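Oxidoreductase protein (Agrobacterium radiobacter, PDB 5UI9) binds NAD+ and is probably a dehydrogenase of the GFO/IDH/MocA family, with (2S)-2,3-dihydroxy-2-methylpropanoic acid bound in a pocket. Local coordinates at residues His22-Val27 with Gln300-Arg305; Met122-Phe127 with Glu293-Ile298; Gln130-Ala135 with Trp288-Glu293. All blocks are in the same frame, centred on the assembly; numbering follows the deposited sequence.

Contact 1. Residues His22-Val27 with Gln300-Arg305; sequences HAWKDV and QHWTDR. With MG (magnesium ion), chain E.
V27 packs against Q300 and T303 just where the helix 17-26 ends, and here the first helix of the NAD-binding Rossmann domain meets the long helix 289-308. No hydrogen bond joins the two segments. V27 gives up the most surface. Its CG1, anti to the backbone N (chi1 166°), runs straight at T303 and lies 3.4 Å from T303 OG1, tip to tip, while CG2 packs against the backbone N of Q300. Q300 passes V27 in the opposite direction. Its chain bends at chi2 (65°), which lays the amide alongside the valine, with OE1 3.5 Å from V27 CA and 3.7 Å from V27 CG1. NE2 donates to D304 OD1 at 3.2 Å within its own helix, meeting it from above the carboxylate plane, and to the carbonyl of K28, the residue after V27. W24 completes the interface with the far rim of its indole. CZ3 meets T303 OG1 edge-on, 3.5 Å away in the ring plane, and CH2 touches W302 CD1 at 3.8 Å. The indole NE1 is bound to D72, which fixes the turn of the ring, and T303 OG1 is bound to the carbonyl of Q299. At the same helix end W24 O at 2.4 Å and V27 O at 2.3 Å bind the magnesium ion, with A30 O and a water. The cation therefore ties down the helix end through main-chain oxygens, while the side-chain carbons of W24 and V27 pack against a hydroxyl and an amide oxygen, W24-W302 being the one apolar pair.

Contact 2. Residues Met122-Phe127 with Glu293-Ile298; sequences MVHENF and ESVLAI. With NAD (nicotinamide-adenine-dinucleotide), chain C.
I298 and N126 carry most of this contact, in which the last strand of the parallel Rossmann sheet, 121-124, and the turn after it pack on the helix 289-308. Strand 122-124 and helix 293-298 run nearly antiparallel (169°), their axes 10.7 Å apart. I298 buries the most surface of all. From its CB, the CG1 branch leaves anti to the backbone N and meets the methyl of M122, CE, at 3.7 Å. CD1, at the end of that branch, reaches the main chain of E125, 3.5 Å from its N. CG2, set between the backbone N and the carbonyl carbon, lies over one face of the H124 imidazole, a CH-pi contact 3.7 Å from the ring centroid and 21° off the normal. V295 adds CG1 at the edge of the same ring. H124 is the centre of an inverse gamma turn, with a weak bond from E125 N to V123 O. Just past the turn, N126 ND2 donates to H124 NE2, with the donor close to the imidazole plane, so the ring is held both by a methyl on its face and by an amide at its edge. N126 OD1 makes the firm bond to the cofactor, accepting from NAD N7N in a nearly straight line (165°), whereas ND2 makes only a weak, bent one to NAD O7N. This pairing with the carboxamide is consistent with setting the nicotinamide ring in place. S294 supports the asparagine from the helix: its OG, also bound to the carbonyl of I291, packs 3.4 Å from N126 CB. One water closes the join, donating to N126 OD1 and to S294 OG at 2.7 Å each.

Contact 3. Residues Gln130-Ala135 with Trp288-Glu293; sequences QTPIQA and WHNIQE. With 8A1 ((2S)-2,3-dihydroxy-2-methylpropanoic acid), chain D.
The amides of Q130 and N290 are the flat groups that meet here, their side chains crossing at about a right angle with the amide planes 54° apart. On the pocket side the indole of W288 turns its edge to the ligand, CH2 being 3.7 Å from the methyl C3 of 8A1, and I291 CD1 stands 3.8 Å from the ligand's carboxylate oxygen OXT. Between the crossed side chains N290 OD1 lies 3.5 Å from both CB and CG of Q130, and P132 CD approaches the same oxygen at 3.9 Å. The hydroxyl of T131, in the first turn of the helix 131-141, donates to E293 OE1 at 3.1 Å, arriving from above the carboxylate plane. A water lies between the helix starts: it accepts from T131 N at 3.0 Å and lies within donating distance of N290 OD1 and E293 OE1. Helices 131-135 and 289-293 lie 70° apart, and E293 also binds Q279. The carboxylate near the amino end of helix 131-141 would probably interact favourably with its dipole, so this polar junction joins the two helices while W288 and I291 face the 8A1 pocket.

Overall arrangement
All three contacts draw on the helix 289-308, which runs from beside the 8A1 pocket past the helix end that holds the magnesium ion. Contact 3 lies at its start, contact 2 in its middle and contact 1 farther along, with the centres of contacts 1 and 2, and of 2 and 3, each about 9 Å apart and those of 1 and 3 about 15 Å. Contacts 1 and 2 touch where A23 CB meets V295 CG1 at 3.6 Å; contacts 2 and 3 share E293 and meet at F127 CE1 and I291 CD1, 4.1 Å apart. Both reach both ligands: N126 bonds NAD and F127 lines the 8A1 pocket, while I291 touches NAD as well as 8A1. The W24 side chain is about 12 Å from the cofactor.

Contact 1. Residues His22-Val27 with Gln300-Arg305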
loop_
_atom_site.group_PDB
_atom_site.type_symbol
_atom_site.label_atom_id
_atom_site.label_comp_id
_atom_site.label_asym_id
_atom_site.label_seq_id
_atom_site.Cartn_x
_atom_site.Cartn_y
_atom_site.Cartn_z
ATOM N N HIS A 22 9.868 11.944 32.752
ATOM C CA HIS A 22 9.796 13.364 32.374
ATOM C C HIS A 22 8.340 13.790 32.250
ATOM O O HIS A 22 7.934 14.807 32.817
ATOM C CB HIS A 22 10.494 13.651 31.038
ATOM C CG HIS A 22 11.987 13.747 31.123
ATOM N ND1 HIS A 22 12.629 14.685 31.899
ATOM C CD2 HIS A 22 12.963 13.062 30.480
ATOM C CE1 HIS A 22 13.936 14.552 31.758
ATOM N NE2 HIS A 22 14.165 13.574 30.902
ATOM N N ALA A 23 7.560 12.998 31.516
ATOM C CA ALA A 23 6.146 13.313 31.283
ATOM C C ALA A 23 5.314 13.360 32.570
ATOM O O ALA A 23 4.450 14.224 32.707
ATOM C CB ALA A 23 5.535 12.330 30.298
ATOM N N TRP A 24 5.573 12.448 33.504
ATOM C CA TRP A 24 4.840 12.452 34.783
ATOM C C TRP A 24 5.039 13.747 35.574
ATOM O O TRP A 24 4.125 14.191 36.268
ATOM C CB TRP A 24 5.204 11.247 35.661
ATOM C CG TRP A 24 4.574 9.963 35.233
ATOM C CD1 TRP A 24 5.220 8.811 34.913
ATOM C CD2 TRP A 24 3.175 9.686 35.099
ATOM N NE1 TRP A 24 4.318 7.838 34.574
ATOM C CE2 TRP A 24 3.055 8.349 34.679
ATOM C CE3 TRP A 24 2.013 10.443 35.279
ATOM C CZ2 TRP A 24 1.823 7.752 34.433
ATOM C CZ3 TRP A 24 0.792 9.848 35.039
ATOM C CH2 TRP A 24 0.702 8.516 34.622
ATOM N N LYS A 25 6.222 14.343 35.466
ATOM C CA LYS A 25 6.494 15.646 36.075
ATOM C C LYS A 25 5.582 16.717 35.459
ATOM O O LYS A 25 4.920 17.447 36.194
ATOM C CB LYS A 25 7.990 15.990 35.948
ATOM C CG LYS A 25 8.417 17.332 36.538
ATOM C CD LYS A 25 9.662 17.232 37.425
ATOM C CE LYS A 25 10.873 16.585 36.750
ATOM N NZ LYS A 25 11.232 17.232 35.463
ATOM N N ASP A 26 5.518 16.761 34.126
ATOM C CA ASP A 26 4.613 17.672 33.394
ATOM C C ASP A 26 3.118 17.394 33.596
ATOM O O ASP A 26 2.318 18.300 33.445
ATOM C CB ASP A 26 4.876 17.625 31.875
ATOM C CG ASP A 26 6.181 18.298 31.458
ATOM O OD1 ASP A 26 6.825 19.000 32.268
ATOM O OD2 ASP A 26 6.561 18.115 30.277
ATOM N N VAL A 27 2.730 16.151 33.874
ATOM C CA VAL A 27 1.309 15.824 34.066
ATOM C C VAL A 27 0.758 16.611 35.255
ATOM O O VAL A 27 1.378 16.643 36.319
ATOM C CB VAL A 27 1.073 14.305 34.304
ATOM C CG1 VAL A 27 -0.334 14.031 34.846
ATOM C CG2 VAL A 27 1.317 13.504 33.023
ATOM N N GLN A 300 -1.501 12.230 30.754
ATOM C CA GLN A 300 -2.542 13.176 31.182
ATOM C C GLN A 300 -3.935 12.580 31.004
ATOM O O GLN A 300 -4.809 12.771 31.860
ATOM C CB GLN A 300 -2.463 14.511 30.420
ATOM C CG GLN A 300 -3.320 15.626 31.025
ATOM C CD GLN A 300 -2.842 16.032 32.401
ATOM O OE1 GLN A 300 -1.760 16.592 32.537
ATOM N NE2 GLN A 300 -3.633 15.739 33.432
ATOM N N HIS A 301 -4.141 11.883 29.887
ATOM C CA HIS A 301 -5.405 11.199 29.613
ATOM C C HIS A 301 -5.712 10.185 30.719
ATOM O O HIS A 301 -6.803 10.211 31.293
ATOM C CB HIS A 301 -5.367 10.537 28.231
ATOM C CG HIS A 301 -6.545 9.663 27.931
ATOM N ND1 HIS A 301 -7.762 10.162 27.523
ATOM C CD2 HIS A 301 -6.678 8.314 27.944
ATOM C CE1 HIS A 301 -8.600 9.163 27.312
ATOM N NE2 HIS A 301 -7.966 8.031 27.560
ATOM N N TRP A 302 -4.743 9.325 31.031
ATOM C CA TRP A 302 -4.865 8.376 32.149
ATOM C C TRP A 302 -5.294 9.070 33.444
ATOM O O TRP A 302 -6.240 8.639 34.100
ATOM C CB TRP A 302 -3.543 7.635 32.389
ATOM C CG TRP A 302 -3.472 6.922 33.730
ATOM C CD1 TRP A 302 -2.910 7.396 34.889
ATOM C CD2 TRP A 302 -3.995 5.626 34.041
ATOM N NE1 TRP A 302 -3.061 6.476 35.903
ATOM C CE2 TRP A 302 -3.720 5.379 35.409
ATOM C CE3 TRP A 302 -4.671 4.650 33.299
ATOM C CZ2 TRP A 302 -4.085 4.178 36.045
ATOM C CZ3 TRP A 302 -5.042 3.465 33.931
ATOM C CH2 TRP A 302 -4.746 3.239 35.292
ATOM N N THR A 303 -4.566 10.131 33.793
ATOM C CA THR A 303 -4.782 10.895 35.017
ATOM C C THR A 303 -6.175 11.528 35.085
ATOM O O THR A 303 -6.834 11.457 36.130
ATOM C CB THR A 303 -3.696 11.982 35.166
ATOM O OG1 THR A 303 -2.403 11.356 35.155
ATOM C CG2 THR A 303 -3.873 12.787 36.463
ATOM N N ASP A 304 -6.615 12.124 33.978
ATOM C CA ASP A 304 -7.962 12.696 33.876
ATOM C C ASP A 304 -9.022 11.623 34.076
ATOM O O ASP A 304 -9.970 11.821 34.849
ATOM C CB ASP A 304 -8.192 13.375 32.511
ATOM C CG ASP A 304 -7.329 14.622 32.298
ATOM O OD1 ASP A 304 -6.758 15.157 33.275
ATOM O OD2 ASP A 304 -7.226 15.068 31.131
ATOM N N ARG A 305 -8.853 10.493 33.385
ATOM C CA ARG A 305 -9.822 9.385 33.446
ATOM C C ARG A 305 -9.886 8.673 34.804
ATOM O O ARG A 305 -10.968 8.277 35.253
ATOM C CB ARG A 305 -9.552 8.370 32.327
ATOM C CG ARG A 305 -9.900 8.887 30.933
ATOM C CD ARG A 305 -11.405 9.071 30.752
ATOM N NE ARG A 305 -11.736 9.462 29.385
ATOM C CZ ARG A 305 -11.604 10.688 28.878
ATOM N NH1 ARG A 305 -11.146 11.705 29.616
ATOM N NH2 ARG A 305 -11.935 10.904 27.606
HETATM MG MG MG E . 3.141 15.834 37.633
HETATM O O HOH W 1 2.769 17.612 39.096
#

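Contact 2. Residues Met122-Phe127 with Glu293-Ile298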
loop_
_atom_site.group_PDB
_atom_site.type_symbol
_atom_site.label_atom_id
_atom_site.label_comp_id
_atom_site.label_asym_id
_atom_site.label_seq_id
_atom_site.Cartn_x
_atom_site.Cartn_y
_atom_site.Cartn_z
ATOM N N MET A 122 -4.919 0.353 31.574
ATOM C CA MET A 122 -4.660 1.016 30.300
ATOM C C MET A 122 -3.360 0.494 29.718
ATOM O O MET A 122 -2.367 0.369 30.431
ATOM C CB MET A 122 -4.549 2.536 30.479
ATOM C CG MET A 122 -4.423 3.290 29.158
ATOM S SD MET A 122 -4.174 5.065 29.313
ATOM C CE MET A 122 -2.442 5.148 29.742
ATOM N N VAL A 123 -3.364 0.223 28.417
ATOM C CA VAL A 123 -2.126 -0.062 27.705
ATOM C C VAL A 123 -1.519 1.266 27.277
ATOM O O VAL A 123 -2.212 2.129 26.725
ATOM C CB VAL A 123 -2.354 -0.993 26.497
ATOM C CG1 VAL A 123 -1.037 -1.277 25.765
ATOM C CG2 VAL A 123 -3.001 -2.285 26.979
ATOM N N HIS A 124 -0.231 1.451 27.555
ATOM C CA HIS A 124 0.463 2.639 27.083
ATOM C C HIS A 124 0.705 2.431 25.581
ATOM O O HIS A 124 1.750 1.938 25.163
ATOM C CB HIS A 124 1.759 2.893 27.863
ATOM C CG HIS A 124 2.389 4.224 27.579
ATOM N ND1 HIS A 124 2.645 5.147 28.569
ATOM C CD2 HIS A 124 2.825 4.781 26.420
ATOM C CE1 HIS A 124 3.211 6.213 28.035
ATOM N NE2 HIS A 124 3.324 6.021 26.729
ATOM N N GLU A 125 -0.309 2.778 24.795
ATOM C CA GLU A 125 -0.263 2.705 23.346
ATOM C C GLU A 125 -0.381 4.140 22.819
ATOM O O GLU A 125 -1.492 4.659 22.648
ATOM C CB GLU A 125 -1.401 1.798 22.858
ATOM C CG GLU A 125 -1.528 1.656 21.351
ATOM C CD GLU A 125 -0.189 1.458 20.656
ATOM O OE1 GLU A 125 0.443 0.399 20.857
ATOM O OE2 GLU A 125 0.227 2.384 19.932
ATOM N N ASN A 126 0.775 4.770 22.576
ATOM C CA ASN A 126 0.850 6.241 22.442
ATOM C C ASN A 126 0.839 6.795 21.008
ATOM O O ASN A 126 0.740 8.010 20.823
ATOM C CB ASN A 126 2.021 6.831 23.284
ATOM C CG ASN A 126 3.398 6.279 22.911
ATOM O OD1 ASN A 126 3.659 5.909 21.769
ATOM N ND2 ASN A 126 4.298 6.239 23.890
ATOM N N PHE A 127 0.895 5.925 20.000
ATOM C CA PHE A 127 0.955 6.382 18.594
ATOM C C PHE A 127 -0.324 7.089 18.166
ATOM O O PHE A 127 -0.255 8.159 17.570
ATOM C CB PHE A 127 1.307 5.238 17.635
ATOM C CG PHE A 127 2.780 5.100 17.380
ATOM C CD1 PHE A 127 3.669 4.966 18.432
ATOM C CD2 PHE A 127 3.282 5.097 16.076
ATOM C CE1 PHE A 127 5.031 4.847 18.201
ATOM C CE2 PHE A 127 4.641 4.964 15.837
ATOM C CZ PHE A 127 5.519 4.846 16.896
ATOM N N GLU A 293 5.952 13.791 23.010
ATOM C CA GLU A 293 4.719 14.555 23.231
ATOM C C GLU A 293 3.543 13.629 23.533
ATOM O O GLU A 293 2.748 13.915 24.433
ATOM C CB GLU A 293 4.354 15.432 22.028
ATOM C CG GLU A 293 3.148 16.339 22.297
ATOM C CD GLU A 293 2.728 17.188 21.108
ATOM O OE1 GLU A 293 3.070 16.856 19.958
ATOM O OE2 GLU A 293 2.049 18.210 21.321
ATOM N N SER A 294 3.424 12.538 22.774
ATOM C CA SER A 294 2.301 11.617 22.942
ATOM C C SER A 294 2.316 10.879 24.290
ATOM O O SER A 294 1.271 10.460 24.774
ATOM C CB SER A 294 2.239 10.618 21.782
ATOM O OG SER A 294 3.236 9.621 21.879
ATOM N N VAL A 295 3.503 10.732 24.879
ATOM C CA VAL A 295 3.665 10.151 26.214
ATOM C C VAL A 295 2.980 11.052 27.243
ATOM O O VAL A 295 2.261 10.563 28.098
ATOM C CB VAL A 295 5.162 9.951 26.592
ATOM C CG1 VAL A 295 5.313 9.494 28.036
ATOM C CG2 VAL A 295 5.851 8.965 25.651
ATOM N N LEU A 296 3.204 12.359 27.152
ATOM C CA LEU A 296 2.501 13.317 28.013
ATOM C C LEU A 296 0.979 13.261 27.807
ATOM O O LEU A 296 0.225 13.210 28.785
ATOM C CB LEU A 296 3.025 14.745 27.810
ATOM C CG LEU A 296 2.339 15.859 28.615
ATOM C CD1 LEU A 296 2.378 15.562 30.108
ATOM C CD2 LEU A 296 2.957 17.215 28.318
ATOM N N ALA A 297 0.549 13.253 26.543
ATOM C CA ALA A 297 -0.876 13.196 26.185
ATOM C C ALA A 297 -1.577 11.986 26.799
ATOM O O ALA A 297 -2.620 12.130 27.444
ATOM C CB ALA A 297 -1.053 13.198 24.664
ATOM N N ILE A 298 -0.992 10.800 26.625
ATOM C CA ILE A 298 -1.612 9.578 27.144
ATOM C C ILE A 298 -1.563 9.519 28.677
ATOM O O ILE A 298 -2.494 9.013 29.293
ATOM C CB ILE A 298 -1.045 8.284 26.492
ATOM C CG1 ILE A 298 -2.071 7.148 26.593
ATOM C CG2 ILE A 298 0.281 7.875 27.103
ATOM C CD1 ILE A 298 -1.613 5.833 26.004
HETATM P PA NAD C . 14.726 -1.649 28.694
HETATM O O1A NAD C . 15.293 -3.052 28.710
HETATM O O2A NAD C . 15.610 -0.482 28.350
HETATM O O5B NAD C . 14.061 -1.360 30.120
HETATM C C5B NAD C . 13.387 -2.358 30.877
HETATM C C4B NAD C . 13.778 -2.156 32.332
HETATM O O4B NAD C . 12.907 -2.927 33.153
HETATM C C3B NAD C . 15.196 -2.621 32.629
HETATM O O3B NAD C . 15.902 -1.581 33.320
HETATM C C2B NAD C . 15.036 -3.872 33.481
HETATM O O2B NAD C . 16.062 -3.977 34.468
HETATM C C1B NAD C . 13.668 -3.663 34.109
HETATM N N9A NAD C . 12.878 -4.868 34.455
HETATM C C8A NAD C . 12.591 -5.925 33.671
HETATM N N7A NAD C . 11.805 -6.807 34.342
HETATM C C5A NAD C . 11.567 -6.304 35.568
HETATM C C6A NAD C . 10.817 -6.710 36.787
HETATM N N6A NAD C . 10.134 -7.874 36.840
HETATM N N1A NAD C . 10.833 -5.870 37.850
HETATM C C2A NAD C . 11.506 -4.701 37.839
HETATM N N3A NAD C . 12.205 -4.276 36.768
HETATM C C4A NAD C . 12.270 -5.017 35.629
HETATM O O3 NAD C . 13.437 -1.645 27.734
HETATM P PN NAD C . 12.868 -0.325 26.998
HETATM O O1N NAD C . 13.609 -0.096 25.704
HETATM O O2N NAD C . 12.770 0.801 27.996
HETATM O O5D NAD C . 11.414 -0.867 26.618
HETATM C C5D NAD C . 10.504 -1.235 27.645
HETATM C C4D NAD C . 9.126 -1.375 27.029
HETATM O O4D NAD C . 8.750 -0.114 26.466
HETATM C C3D NAD C . 9.099 -2.406 25.910
HETATM O O3D NAD C . 7.980 -3.282 26.080
HETATM C C2D NAD C . 8.981 -1.588 24.635
HETATM O O2D NAD C . 8.188 -2.222 23.631
HETATM C C1D NAD C . 8.315 -0.301 25.120
HETATM N N1N NAD C . 8.589 0.906 24.319
HETATM C C2N NAD C . 7.535 1.683 24.013
HETATM C C3N NAD C . 7.663 2.846 23.269
HETATM C C7N NAD C . 6.427 3.651 22.974
HETATM O O7N NAD C . 5.530 3.695 23.812
HETATM N N7N NAD C . 6.313 4.307 21.817
HETATM C C4N NAD C . 8.934 3.213 22.826
HETATM C C5N NAD C . 10.026 2.406 23.151
HETATM C C6N NAD C . 9.832 1.253 23.911
HETATM O O HOH W 2 3.751 7.846 19.887
#

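Contact 3. Residues Gln130-Ala135 with Trp288-Glu293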
loop_
_atom_site.group_PDB
_atom_site.type_symbol
_atom_site.label_atom_id
_atom_site.label_comp_id
_atom_site.label_asym_id
_atom_site.label_seq_id
_atom_site.Cartn_x
_atom_site.Cartn_y
_atom_site.Cartn_z
ATOM N N GLN A 130 -0.399 10.787 19.086
ATOM C CA GLN A 130 0.430 11.754 18.366
ATOM C C GLN A 130 -0.469 12.805 17.706
ATOM O O GLN A 130 -1.529 12.476 17.168
ATOM C CB GLN A 130 1.270 11.066 17.276
ATOM C CG GLN A 130 2.355 10.121 17.783
ATOM C CD GLN A 130 2.973 9.253 16.683
ATOM O OE1 GLN A 130 3.750 8.326 16.967
ATOM N NE2 GLN A 130 2.627 9.540 15.427
ATOM N N THR A 131 -0.041 14.064 17.747
ATOM C CA THR A 131 -0.798 15.170 17.144
ATOM C C THR A 131 -1.257 14.921 15.687
ATOM O O THR A 131 -2.430 15.112 15.383
ATOM C CB THR A 131 -0.010 16.491 17.266
ATOM O OG1 THR A 131 0.250 16.750 18.651
ATOM C CG2 THR A 131 -0.780 17.678 16.661
ATOM N N PRO A 132 -0.353 14.481 14.790
ATOM C CA PRO A 132 -0.811 14.241 13.410
ATOM C C PRO A 132 -1.877 13.149 13.269
ATOM O O PRO A 132 -2.756 13.266 12.409
ATOM C CB PRO A 132 0.475 13.840 12.665
ATOM C CG PRO A 132 1.439 13.454 13.733
ATOM C CD PRO A 132 1.106 14.333 14.900
ATOM N N ILE A 133 -1.821 12.124 14.116
ATOM C CA ILE A 133 -2.815 11.042 14.071
ATOM C C ILE A 133 -4.165 11.520 14.618
ATOM O O ILE A 133 -5.221 11.154 14.104
ATOM C CB ILE A 133 -2.366 9.787 14.868
ATOM C CG1 ILE A 133 -0.940 9.343 14.489
ATOM C CG2 ILE A 133 -3.368 8.650 14.689
ATOM C CD1 ILE A 133 -0.680 9.199 13.015
ATOM N N GLN A 134 -4.114 12.320 15.676
ATOM C CA GLN A 134 -5.299 12.975 16.235
ATOM C C GLN A 134 -5.960 13.881 15.209
ATOM O O GLN A 134 -7.185 13.919 15.118
ATOM C CB GLN A 134 -4.928 13.791 17.482
ATOM C CG GLN A 134 -4.525 12.930 18.674
ATOM C CD GLN A 134 -5.718 12.324 19.388
ATOM O OE1 GLN A 134 -6.619 13.043 19.819
ATOM N NE2 GLN A 134 -5.726 11.001 19.524
ATOM N N ALA A 135 -5.149 14.588 14.425
ATOM C CA ALA A 135 -5.668 15.461 13.371
ATOM C C ALA A 135 -6.377 14.674 12.260
ATOM O O ALA A 135 -7.444 15.080 11.803
ATOM C CB ALA A 135 -4.556 16.321 12.794
ATOM N N TRP A 288 12.908 11.843 18.587
ATOM C CA TRP A 288 11.858 11.196 19.405
ATOM C C TRP A 288 10.705 12.112 19.826
ATOM O O TRP A 288 9.758 11.655 20.478
ATOM C CB TRP A 288 12.480 10.593 20.665
ATOM C CG TRP A 288 13.354 9.442 20.376
ATOM C CD1 TRP A 288 14.685 9.472 20.082
ATOM C CD2 TRP A 288 12.963 8.071 20.351
ATOM N NE1 TRP A 288 15.149 8.196 19.881
ATOM C CE2 TRP A 288 14.112 7.316 20.037
ATOM C CE3 TRP A 288 11.751 7.403 20.572
ATOM C CZ2 TRP A 288 14.088 5.921 19.931
ATOM C CZ3 TRP A 288 11.726 6.014 20.469
ATOM C CH2 TRP A 288 12.888 5.290 20.148
ATOM N N HIS A 289 10.801 13.393 19.482
ATOM C CA HIS A 289 9.899 14.421 20.005
ATOM C C HIS A 289 8.402 14.182 19.772
ATOM O O HIS A 289 7.598 14.466 20.658
ATOM C CB HIS A 289 10.349 15.835 19.589
ATOM C CG HIS A 289 10.370 16.081 18.115
ATOM N ND1 HIS A 289 9.487 16.941 17.501
ATOM C CD2 HIS A 289 11.191 15.627 17.139
ATOM C CE1 HIS A 289 9.747 16.989 16.206
ATOM N NE2 HIS A 289 10.772 16.194 15.959
ATOM N N ASN A 290 8.035 13.623 18.621
ATOM C CA ASN A 290 6.637 13.293 18.342
ATOM C C ASN A 290 6.104 12.249 19.334
ATOM O O ASN A 290 5.017 12.422 19.879
ATOM C CB ASN A 290 6.478 12.787 16.899
ATOM C CG ASN A 290 5.027 12.565 16.492
ATOM O OD1 ASN A 290 4.090 13.062 17.124
ATOM N ND2 ASN A 290 4.838 11.815 15.414
ATOM N N ILE A 291 6.880 11.183 19.556
ATOM C CA ILE A 291 6.525 10.126 20.512
ATOM C C ILE A 291 6.503 10.697 21.927
ATOM O O ILE A 291 5.582 10.424 22.711
ATOM C CB ILE A 291 7.498 8.916 20.413
ATOM C CG1 ILE A 291 7.322 8.201 19.061
ATOM C CG2 ILE A 291 7.290 7.932 21.568
ATOM C CD1 ILE A 291 8.354 7.125 18.782
ATOM N N GLN A 292 7.514 11.500 22.242
ATOM C CA GLN A 292 7.635 12.099 23.563
ATOM C C GLN A 292 6.448 12.984 23.950
ATOM O O GLN A 292 5.975 12.910 25.086
ATOM C CB GLN A 292 8.964 12.849 23.672
ATOM C CG GLN A 292 10.146 11.892 23.772
ATOM C CD GLN A 292 11.488 12.573 23.587
ATOM O OE1 GLN A 292 11.654 13.419 22.703
ATOM N NE2 GLN A 292 12.462 12.190 24.398
ATOM N N GLU A 293 5.952 13.791 23.010
ATOM C CA GLU A 293 4.719 14.555 23.231
ATOM C C GLU A 293 3.543 13.629 23.533
ATOM O O GLU A 293 2.748 13.915 24.433
ATOM C CB GLU A 293 4.354 15.432 22.028
ATOM C CG GLU A 293 3.148 16.339 22.297
ATOM C CD GLU A 293 2.728 17.188 21.108
ATOM O OE1 GLU A 293 3.070 16.856 19.958
ATOM O OE2 GLU A 293 2.049 18.210 21.321
HETATM O OXT 8A1 D . 8.022 3.470 19.705
HETATM C C 8A1 D . 8.166 2.228 19.806
HETATM O O 8A1 D . 7.332 1.502 20.393
HETATM C CA 8A1 D . 9.376 1.575 19.191
HETATM C CB 8A1 D . 8.952 1.099 17.801
HETATM O O1 8A1 D . 10.068 0.632 17.037
HETATM O O2 8A1 D . 9.791 0.458 19.996
HETATM C C3 8A1 D . 10.539 2.567 19.132
HETATM O O HOH W 3 2.591 14.393 19.074
#